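Local structure of PaaX domain-containing protein, C-domain protein (Mycobacterium tuberculosis, 3KFW) at residues Ser7-Leu10 and Ser11-Gly15; Ala19-Thr22 and Ala23-Ile27; Met200-Ala203 and Glu204-Pro207. The protein is of unknown function but probably acts as a PaaX-like transcriptional repressor that binds DNA through a helix-turn-helix domain. One frame throughout, in Å; residues are numbered along the deposited sequence.

Contact 1: residues Ser7-Leu10 and Ser11-Gly15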
ATOM      1  N   SER A   7     -33.709  21.577  12.241  1.00 39.47           N
ATOM      2  CA  SER A   7     -32.473  22.320  12.186  1.00 38.68           C
ATOM      3  C   SER A   7     -32.688  23.835  12.290  1.00 38.36           C
ATOM      4  O   SER A   7     -31.810  24.548  12.790  1.00 38.52           O
ATOM      5  CB  SER A   7     -31.601  21.895  11.000  1.00 37.93           C
ATOM      6  OG  SER A   7     -31.805  22.729   9.891  1.00 37.95           O
ATOM      7  N   VAL A   8     -33.842  24.341  11.873  1.00 37.92           N
ATOM      8  CA  VAL A   8     -34.093  25.748  12.171  1.00 37.89           C
ATOM      9  C   VAL A   8     -34.498  26.070  13.600  1.00 38.49           C
ATOM     10  O   VAL A   8     -34.141  27.171  14.051  1.00 38.01           O
ATOM     11  CB  VAL A   8     -34.969  26.535  11.165  1.00 38.72           C
ATOM     12  CG1 VAL A   8     -35.274  25.761   9.853  1.00 38.28           C
ATOM     13  CG2 VAL A   8     -36.212  27.102  11.841  1.00 36.62           C
ATOM     14  N   VAL A   9     -35.208  25.168  14.328  1.00 38.35           N
ATOM     15  CA  VAL A   9     -35.385  25.441  15.780  1.00 38.61           C
ATOM     16  C   VAL A   9     -34.059  25.300  16.493  1.00 38.55           C
ATOM     17  O   VAL A   9     -33.800  26.046  17.417  1.00 40.08           O
ATOM     18  CB  VAL A   9     -36.587  24.736  16.549  1.00 38.89           C
ATOM     19  CG1 VAL A   9     -37.706  24.331  15.595  1.00 38.57           C
ATOM     20  CG2 VAL A   9     -36.136  23.575  17.442  1.00 37.86           C
ATOM     21  N   LEU A  10     -33.182  24.406  16.038  1.00 38.46           N
ATOM     22  CA  LEU A  10     -31.821  24.411  16.596  1.00 38.89           C
ATOM     23  C   LEU A  10     -31.137  25.781  16.479  1.00 37.99           C
ATOM     24  O   LEU A  10     -30.669  26.303  17.473  1.00 37.38           O
ATOM     25  CB  LEU A  10     -30.922  23.303  16.039  1.00 38.73           C
ATOM     26  CG  LEU A  10     -31.284  21.874  16.487  1.00 41.57           C
ATOM     27  CD1 LEU A  10     -30.191  20.826  16.053  1.00 41.59           C
ATOM     28  CD2 LEU A  10     -31.582  21.780  17.986  1.00 39.73           C
ATOM     29  N   SER A  11     -31.087  26.350  15.280  1.00 37.98           N
ATOM     30  CA  SER A  11     -30.470  27.663  15.079  1.00 38.28           C
ATOM     31  C   SER A  11     -31.157  28.758  15.860  1.00 37.81           C
ATOM     32  O   SER A  11     -30.512  29.615  16.403  1.00 38.20           O
ATOM     33  CB  SER A  11     -30.442  28.017  13.617  1.00 38.17           C
ATOM     34  OG  SER A  11     -29.297  27.408  13.036  1.00 42.01           O
ATOM     35  N   VAL A  12     -32.472  28.710  15.956  1.00 38.04           N
ATOM     36  CA  VAL A  12     -33.186  29.749  16.678  1.00 38.81           C
ATOM     37  C   VAL A  12     -32.888  29.675  18.190  1.00 39.95           C
ATOM     38  O   VAL A  12     -32.874  30.695  18.889  1.00 41.09           O
ATOM     39  CB  VAL A  12     -34.703  29.678  16.335  1.00 39.37           C
ATOM     40  CG1 VAL A  12     -35.513  30.564  17.247  1.00 39.37           C
ATOM     41  CG2 VAL A  12     -34.932  30.080  14.826  1.00 36.43           C
ATOM     42  N   LEU A  13     -32.605  28.473  18.687  1.00 39.96           N
ATOM     43  CA  LEU A  13     -32.252  28.301  20.081  1.00 41.33           C
ATOM     44  C   LEU A  13     -30.760  28.401  20.416  1.00 41.42           C
ATOM     45  O   LEU A  13     -30.378  28.414  21.569  1.00 43.44           O
ATOM     46  CB  LEU A  13     -32.929  27.025  20.697  1.00 40.69           C
ATOM     47  CG  LEU A  13     -34.466  27.047  20.578  1.00 40.83           C
ATOM     48  CD1 LEU A  13     -35.062  25.713  20.925  1.00 37.99           C
ATOM     49  CD2 LEU A  13     -35.023  28.156  21.481  1.00 38.36           C
ATOM     50  N   LEU A  14     -29.918  28.492  19.421  1.00 42.90           N
ATOM     51  CA  LEU A  14     -28.483  28.677  19.643  1.00 43.81           C
ATOM     52  C   LEU A  14     -28.174  29.695  20.762  1.00 43.34           C
ATOM     53  O   LEU A  14     -28.549  30.892  20.688  1.00 41.85           O
ATOM     54  CB  LEU A  14     -27.838  29.072  18.317  1.00 44.29           C
ATOM     55  CG  LEU A  14     -26.617  28.310  17.802  1.00 47.84           C
ATOM     56  CD1 LEU A  14     -26.748  26.780  17.893  1.00 50.55           C
ATOM     57  CD2 LEU A  14     -26.399  28.735  16.323  1.00 50.30           C
ATOM     58  N   GLY A  15     -27.549  29.168  21.829  1.00 43.51           N
ATOM     59  CA  GLY A  15     -27.096  29.954  22.964  1.00 42.62           C
ATOM     60  C   GLY A  15     -28.196  30.352  23.930  1.00 43.37           C
ATOM     61  O   GLY A  15     -27.933  31.108  24.869  1.00 43.35           O
TER
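Val9 and Leu13 sit one turn apart on helix 5-13, and their branches meet end on: CG2 of Val9 lies 4.2 Å from CD1 of Leu13. The leucine reaches this spot with CG beside its own backbone N (chi1 -57°), which sets Leu13 CG 3.4 Å from Val9 O, so the isobutyl group leans back over the preceding turn. Val12 holds CG1 anti to its backbone N (chi1 170°), which turns Val12 CG2 back to 3.1 Å from Val8 O; the CG2 methyls of Val8 and Val12 lie 4.4 Å apart. Beneath these pairs the backbone bonds run i to i+4: Ser11 N to Ser7 O, Val12 N to Val8 O at 3.0 Å, and Leu13 N to Val9 O. Leu10 O then receives two weak bonds, from Leu13 N at 3.2 Å and from Leu14 N at 3.0 Å, both well off straight. Outside the segment, Leu13 packs on Leu26 and Val9 on Leu40 and Met47. Arg230 NH2 bonds both Val12 O and Leu14 O. The buried flank (Val8, Val9, Val12, Leu13) is thus aliphatic and held by hydrophobic burial, the serine flank faces Phe185, and an arginine draws on the carbonyls where the helical bonding weakens.

Contact 2: residues Ala19-Thr22 and Ala23-Ile27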
ATOM      1  N   ALA A  19     -32.163  29.303  29.412  1.00 37.36           N
ATOM      2  CA  ALA A  19     -33.474  29.960  29.251  1.00 37.85           C
ATOM      3  C   ALA A  19     -34.457  29.072  28.412  1.00 37.27           C
ATOM      4  O   ALA A  19     -34.020  28.186  27.689  1.00 37.85           O
ATOM      5  CB  ALA A  19     -33.306  31.370  28.650  1.00 36.88           C
ATOM      6  N   TRP A  20     -35.760  29.286  28.553  1.00 37.10           N
ATOM      7  CA  TRP A  20     -36.804  28.430  27.935  1.00 35.19           C
ATOM      8  C   TRP A  20     -37.467  29.350  26.980  1.00 35.08           C
ATOM      9  O   TRP A  20     -37.507  30.578  27.225  1.00 34.18           O
ATOM     10  CB  TRP A  20     -37.879  28.040  28.941  1.00 34.73           C
ATOM     11  CG  TRP A  20     -37.436  27.123  30.008  1.00 34.96           C
ATOM     12  CD1 TRP A  20     -36.877  27.469  31.222  1.00 30.39           C
ATOM     13  CD2 TRP A  20     -37.510  25.676  29.990  1.00 33.98           C
ATOM     14  NE1 TRP A  20     -36.589  26.335  31.923  1.00 30.70           N
ATOM     15  CE2 TRP A  20     -36.987  25.223  31.210  1.00 31.45           C
ATOM     16  CE3 TRP A  20     -37.924  24.732  29.042  1.00 33.34           C
ATOM     17  CZ2 TRP A  20     -36.903  23.864  31.527  1.00 29.21           C
ATOM     18  CZ3 TRP A  20     -37.842  23.376  29.368  1.00 32.86           C
ATOM     19  CH2 TRP A  20     -37.332  22.959  30.597  1.00 29.70           C
ATOM     20  N   ALA A  21     -37.986  28.761  25.903  1.00 34.77           N
ATOM     21  CA  ALA A  21     -38.625  29.493  24.839  1.00 34.93           C
ATOM     22  C   ALA A  21     -40.061  28.913  24.655  1.00 35.82           C
ATOM     23  O   ALA A  21     -40.223  27.700  24.408  1.00 35.16           O
ATOM     24  CB  ALA A  21     -37.812  29.356  23.575  1.00 32.97           C
ATOM     25  N   THR A  22     -41.080  29.774  24.778  1.00 36.81           N
ATOM     26  CA  THR A  22     -42.472  29.339  24.635  1.00 38.49           C
ATOM     27  C   THR A  22     -42.761  29.037  23.193  1.00 39.77           C
ATOM     28  O   THR A  22     -42.190  29.668  22.290  1.00 40.31           O
ATOM     29  CB  THR A  22     -43.501  30.409  25.104  1.00 38.79           C
ATOM     30  OG1 THR A  22     -43.592  31.486  24.142  1.00 38.34           O
ATOM     31  CG2 THR A  22     -43.146  30.967  26.528  1.00 38.49           C
ATOM     32  N   ALA A  23     -43.656  28.083  22.968  1.00 41.15           N
ATOM     33  CA  ALA A  23     -44.265  27.871  21.641  1.00 42.09           C
ATOM     34  C   ALA A  23     -44.524  29.173  20.884  1.00 43.14           C
ATOM     35  O   ALA A  23     -44.079  29.337  19.763  1.00 44.15           O
ATOM     36  CB  ALA A  23     -45.543  27.124  21.797  1.00 42.00           C
ATOM     37  N   SER A  24     -45.257  30.090  21.501  1.00 44.43           N
ATOM     38  CA  SER A  24     -45.573  31.374  20.916  1.00 45.19           C
ATOM     39  C   SER A  24     -44.333  32.060  20.376  1.00 45.63           C
ATOM     40  O   SER A  24     -44.353  32.602  19.277  1.00 46.43           O
ATOM     41  CB  SER A  24     -46.218  32.286  21.954  1.00 45.53           C
ATOM     42  OG  SER A  24     -46.154  33.635  21.499  1.00 47.33           O
ATOM     43  N   GLU A  25     -43.261  32.042  21.152  1.00 46.10           N
ATOM     44  CA  GLU A  25     -42.032  32.755  20.803  1.00 46.28           C
ATOM     45  C   GLU A  25     -41.343  32.078  19.607  1.00 45.66           C
ATOM     46  O   GLU A  25     -40.906  32.744  18.667  1.00 45.53           O
ATOM     47  CB  GLU A  25     -41.104  32.870  22.029  1.00 46.83           C
ATOM     48  CG  GLU A  25     -41.610  33.813  23.163  1.00 49.12           C
ATOM     49  CD  GLU A  25     -41.085  33.405  24.571  1.00 57.49           C
ATOM     50  OE1 GLU A  25     -40.248  32.469  24.707  1.00 59.83           O
ATOM     51  OE2 GLU A  25     -41.519  34.014  25.574  1.00 59.84           O
ATOM     52  N   LEU A  26     -41.285  30.752  19.639  1.00 45.18           N
ATOM     53  CA  LEU A  26     -40.783  29.964  18.531  1.00 44.82           C
ATOM     54  C   LEU A  26     -41.661  30.137  17.300  1.00 45.23           C
ATOM     55  O   LEU A  26     -41.144  30.256  16.200  1.00 45.16           O
ATOM     56  CB  LEU A  26     -40.625  28.482  18.917  1.00 45.01           C
ATOM     57  CG  LEU A  26     -39.603  28.148  20.051  1.00 43.95           C
ATOM     58  CD1 LEU A  26     -39.651  26.713  20.534  1.00 40.53           C
ATOM     59  CD2 LEU A  26     -38.208  28.432  19.596  1.00 43.87           C
ATOM     60  N   ILE A  27     -42.980  30.196  17.465  1.00 45.85           N
ATOM     61  CA  ILE A  27     -43.856  30.494  16.301  1.00 46.12           C
ATOM     62  C   ILE A  27     -43.410  31.808  15.648  1.00 46.13           C
ATOM     63  O   ILE A  27     -43.297  31.887  14.425  1.00 46.84           O
ATOM     64  CB  ILE A  27     -45.373  30.542  16.650  1.00 45.62           C
ATOM     65  CG1 ILE A  27     -45.941  29.135  16.837  1.00 45.20           C
ATOM     66  CG2 ILE A  27     -46.150  31.250  15.553  1.00 45.67           C
ATOM     67  CD1 ILE A  27     -47.222  29.074  17.755  1.00 46.09           C
TER
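Thr22 lies over one face of the Glu25 carboxylate, the main flat group here. On that face Thr22 OG1 stands 3.2 Å from Glu25 CD, almost directly above the carbon, and Thr22 CG2 spans the two oxygens, 3.6 Å from Glu25 OE2. Thr22 N comes to the same face and gives its N-H to Glu25 OE1 at 2.8 Å, from above the carboxylate plane (58° out of it). At the rim of the group, close to its plane, Ala21 CA is 3.4 Å from Glu25 OE1, which also takes a weak bond from Gln234. The other flat group, the Trp20 indole, turns away from the helix and reaches Arg61.

The return bond runs from Glu25 N to Thr22 OG1 at 3.1 Å. With OG1 placed between the backbone N and the carbonyl carbon of Thr22 (chi1 74°), the hydroxyl oxygen faces the first helical turn, and the extended Glu25 chain carries its carboxylate back to the start. This reciprocal pair is a capping box, with Thr22 as N-cap of helix 23-30. That helix is consistent with the second helix of a winged helix-turn-helix domain, the first of the motif itself; helix 37-49 is then probably the recognition helix, as in related winged-helix proteins. Ala21 bonds backbone to backbone with Tyr60 of strand 59-62, part of the hairpin that would form the wing.

Thr22 O serves the helix too. Leu26 N bonds it at 3.0 Å, nearly straight at 169°, and Glu25 N adds a weak bond. On the buried side Ala21 CB, which also touches Leu13 of the first helix, packs against Leu26 CD2 at 4.1 Å.

Contact 3: residues Met200-Ala203 and Glu204-Pro207; sequences MLPA and ELLP
Pro202 and Leu205 make the tight part of this turn. The leucine's CD1 methyl lies against the pyrrolidine ring, with Pro202 CG 3.7 Å from Leu205 CD1, and the two side chains pass at a slant. Leu205 CG points away from the residue's carbonyl carbon (chi1 -51°), which sends the branch back over the ring instead of out along the chain. The backbone beneath is equally compact: Leu205 N reaches Pro202 O at 2.8 Å with an N-H...O angle of 165°. A second apolar pair lies further along, where Leu206 CD2, at the border of the buried side, meets Leu201 CB at 3.8 Å. Leu201, Pro202 and Leu205 are buried, and their surroundings extend that side: Pro202 packs on Trp84 and Pro126, Leu201 on Trp159 and Ala155, and Leu205 on Pro151.

The other side is looser and open to solvent. Ala203 and Glu204 are both exposed there. The glutamate chain bends at chi2 (83°) and folds back on its neighbour, bringing Glu204 OE1 to 3.2 Å from Ala203 CB, a contact with a methyl and not a polar grip. Bonding also slackens toward the exit of the turn. Leu206 N meets Ala203 O at 3.1 Å from above the carbonyl plane, and its additional bond to Pro202 O is weak, at 3.5 Å.

Two successive i to i+3 bonds, Leu205 to Pro202 and Leu206 to Ala203, are the signature of a short 3-10 turn. Here it lies in the connection between helix 181-195 and helix 212-234 of the PaaX-like C-terminal region, and its apolar side packs largely on residues of the Cas2-like central region.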
HETATM    1  N   MSE A 200      -6.697  23.381  10.173  1.00 30.10           N
HETATM    2  CA  MSE A 200      -6.320  23.953  11.471  1.00 30.80           C
HETATM    3  C   MSE A 200      -4.838  24.129  11.549  1.00 29.77           C
HETATM    4  O   MSE A 200      -4.226  23.689  12.526  1.00 28.84           O
HETATM    5  CB  MSE A 200      -6.700  22.968  12.556  1.00 32.14           C
HETATM    6  CG  MSE A 200      -7.295  23.582  13.712  1.00 39.17           C
HETATM    7 SE   MSE A 200      -8.919  24.340  13.016  1.00 56.47          SE
HETATM    8  CE  MSE A 200     -10.158  22.880  13.361  1.00 48.31           C
ATOM      9  N   LEU A 201      -4.264  24.738  10.506  1.00 29.21           N
ATOM     10  CA  LEU A 201      -2.825  24.804  10.355  1.00 29.15           C
ATOM     11  C   LEU A 201      -2.259  25.879  11.275  1.00 29.73           C
ATOM     12  O   LEU A 201      -2.898  26.905  11.490  1.00 29.68           O
ATOM     13  CB  LEU A 201      -2.450  25.098   8.884  1.00 29.00           C
ATOM     14  CG  LEU A 201      -2.597  24.005   7.801  1.00 29.88           C
ATOM     15  CD1 LEU A 201      -2.271  24.504   6.427  1.00 26.71           C
ATOM     16  CD2 LEU A 201      -1.713  22.790   8.062  1.00 32.91           C
ATOM     17  N   PRO A 202      -1.040  25.681  11.790  1.00 30.58           N
ATOM     18  CA  PRO A 202      -0.449  26.771  12.567  1.00 31.11           C
ATOM     19  C   PRO A 202      -0.076  27.970  11.685  1.00 31.85           C
ATOM     20  O   PRO A 202       0.287  27.777  10.516  1.00 31.76           O
ATOM     21  CB  PRO A 202       0.837  26.148  13.091  1.00 31.04           C
ATOM     22  CG  PRO A 202       1.228  25.168  12.037  1.00 30.67           C
ATOM     23  CD  PRO A 202      -0.033  24.675  11.395  1.00 30.40           C
ATOM     24  N   ALA A 203      -0.158  29.178  12.264  1.00 32.72           N
ATOM     25  CA  ALA A 203       0.325  30.454  11.667  1.00 32.81           C
ATOM     26  C   ALA A 203       1.345  30.350  10.529  1.00 32.91           C
ATOM     27  O   ALA A 203       1.051  30.758   9.425  1.00 33.32           O
ATOM     28  CB  ALA A 203       0.876  31.344  12.742  1.00 32.43           C
ATOM     29  N   GLU A 204       2.520  29.790  10.802  1.00 32.88           N
ATOM     30  CA  GLU A 204       3.646  29.735   9.847  1.00 33.65           C
ATOM     31  C   GLU A 204       3.330  29.028   8.540  1.00 34.79           C
ATOM     32  O   GLU A 204       4.081  29.162   7.566  1.00 34.24           O
ATOM     33  CB  GLU A 204       4.842  28.993  10.450  1.00 33.25           C
ATOM     34  CG  GLU A 204       5.406  29.604  11.706  1.00 36.14           C
ATOM     35  CD  GLU A 204       4.651  29.195  12.999  1.00 40.26           C
ATOM     36  OE1 GLU A 204       3.419  29.474  13.171  1.00 38.81           O
ATOM     37  OE2 GLU A 204       5.331  28.590  13.862  1.00 42.43           O
ATOM     38  N   LEU A 205       2.264  28.221   8.523  1.00 35.27           N
ATOM     39  CA  LEU A 205       2.019  27.390   7.347  1.00 35.96           C
ATOM     40  C   LEU A 205       0.824  27.886   6.586  1.00 37.22           C
ATOM     41  O   LEU A 205       0.597  27.435   5.470  1.00 38.63           O
ATOM     42  CB  LEU A 205       1.847  25.904   7.704  1.00 34.01           C
ATOM     43  CG  LEU A 205       2.946  25.312   8.575  1.00 30.91           C
ATOM     44  CD1 LEU A 205       2.658  23.901   8.846  1.00 21.67           C
ATOM     45  CD2 LEU A 205       4.356  25.450   7.910  1.00 31.37           C
ATOM     46  N   LEU A 206       0.063  28.794   7.202  1.00 38.17           N
ATOM     47  CA  LEU A 206      -1.142  29.369   6.586  1.00 38.41           C
ATOM     48  C   LEU A 206      -0.696  30.296   5.452  1.00 37.53           C
ATOM     49  O   LEU A 206       0.103  31.187   5.691  1.00 37.02           O
ATOM     50  CB  LEU A 206      -1.929  30.193   7.590  1.00 37.91           C
ATOM     51  CG  LEU A 206      -2.697  29.486   8.708  1.00 42.05           C
ATOM     52  CD1 LEU A 206      -3.264  30.561   9.728  1.00 42.91           C
ATOM     53  CD2 LEU A 206      -3.813  28.574   8.176  1.00 42.11           C
ATOM     54  N   PRO A 207      -1.222  30.078   4.226  1.00 36.72           N
ATOM     55  CA  PRO A 207      -1.065  31.045   3.141  1.00 35.59           C
ATOM     56  C   PRO A 207      -1.900  32.309   3.456  1.00 34.83           C
ATOM     57  O   PRO A 207      -2.888  32.215   4.200  1.00 34.87           O
ATOM     58  CB  PRO A 207      -1.575  30.293   1.906  1.00 35.76           C
ATOM     59  CG  PRO A 207      -2.004  28.891   2.380  1.00 36.92           C
ATOM     60  CD  PRO A 207      -2.108  28.948   3.865  1.00 36.51           C
TER

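Contacts 1 and 2 belong to one helix-turn-helix unit and touch directly: helix 5-13 and the start of helix 23-30 share a core, where Val12 CG1 comes within 4.2 Å of Leu26 CD2, with centres 11 Å apart. Contact 3 is remote, its centre about 32 Å from that of contact 1 and 42 Å from that of contact 2, on the opposite side of the chain's centre. All three are partly buried, but none of the touching residues of contact 1 is exposed, whereas contacts 2 and 3 combine an apolar side with an exposed one. Their chemistry follows place: helical bonding and aliphatic packing along a helix to its C-terminal end, side-chain capping at a helix start, and proline-led 3-10 bonding in an interhelical loop.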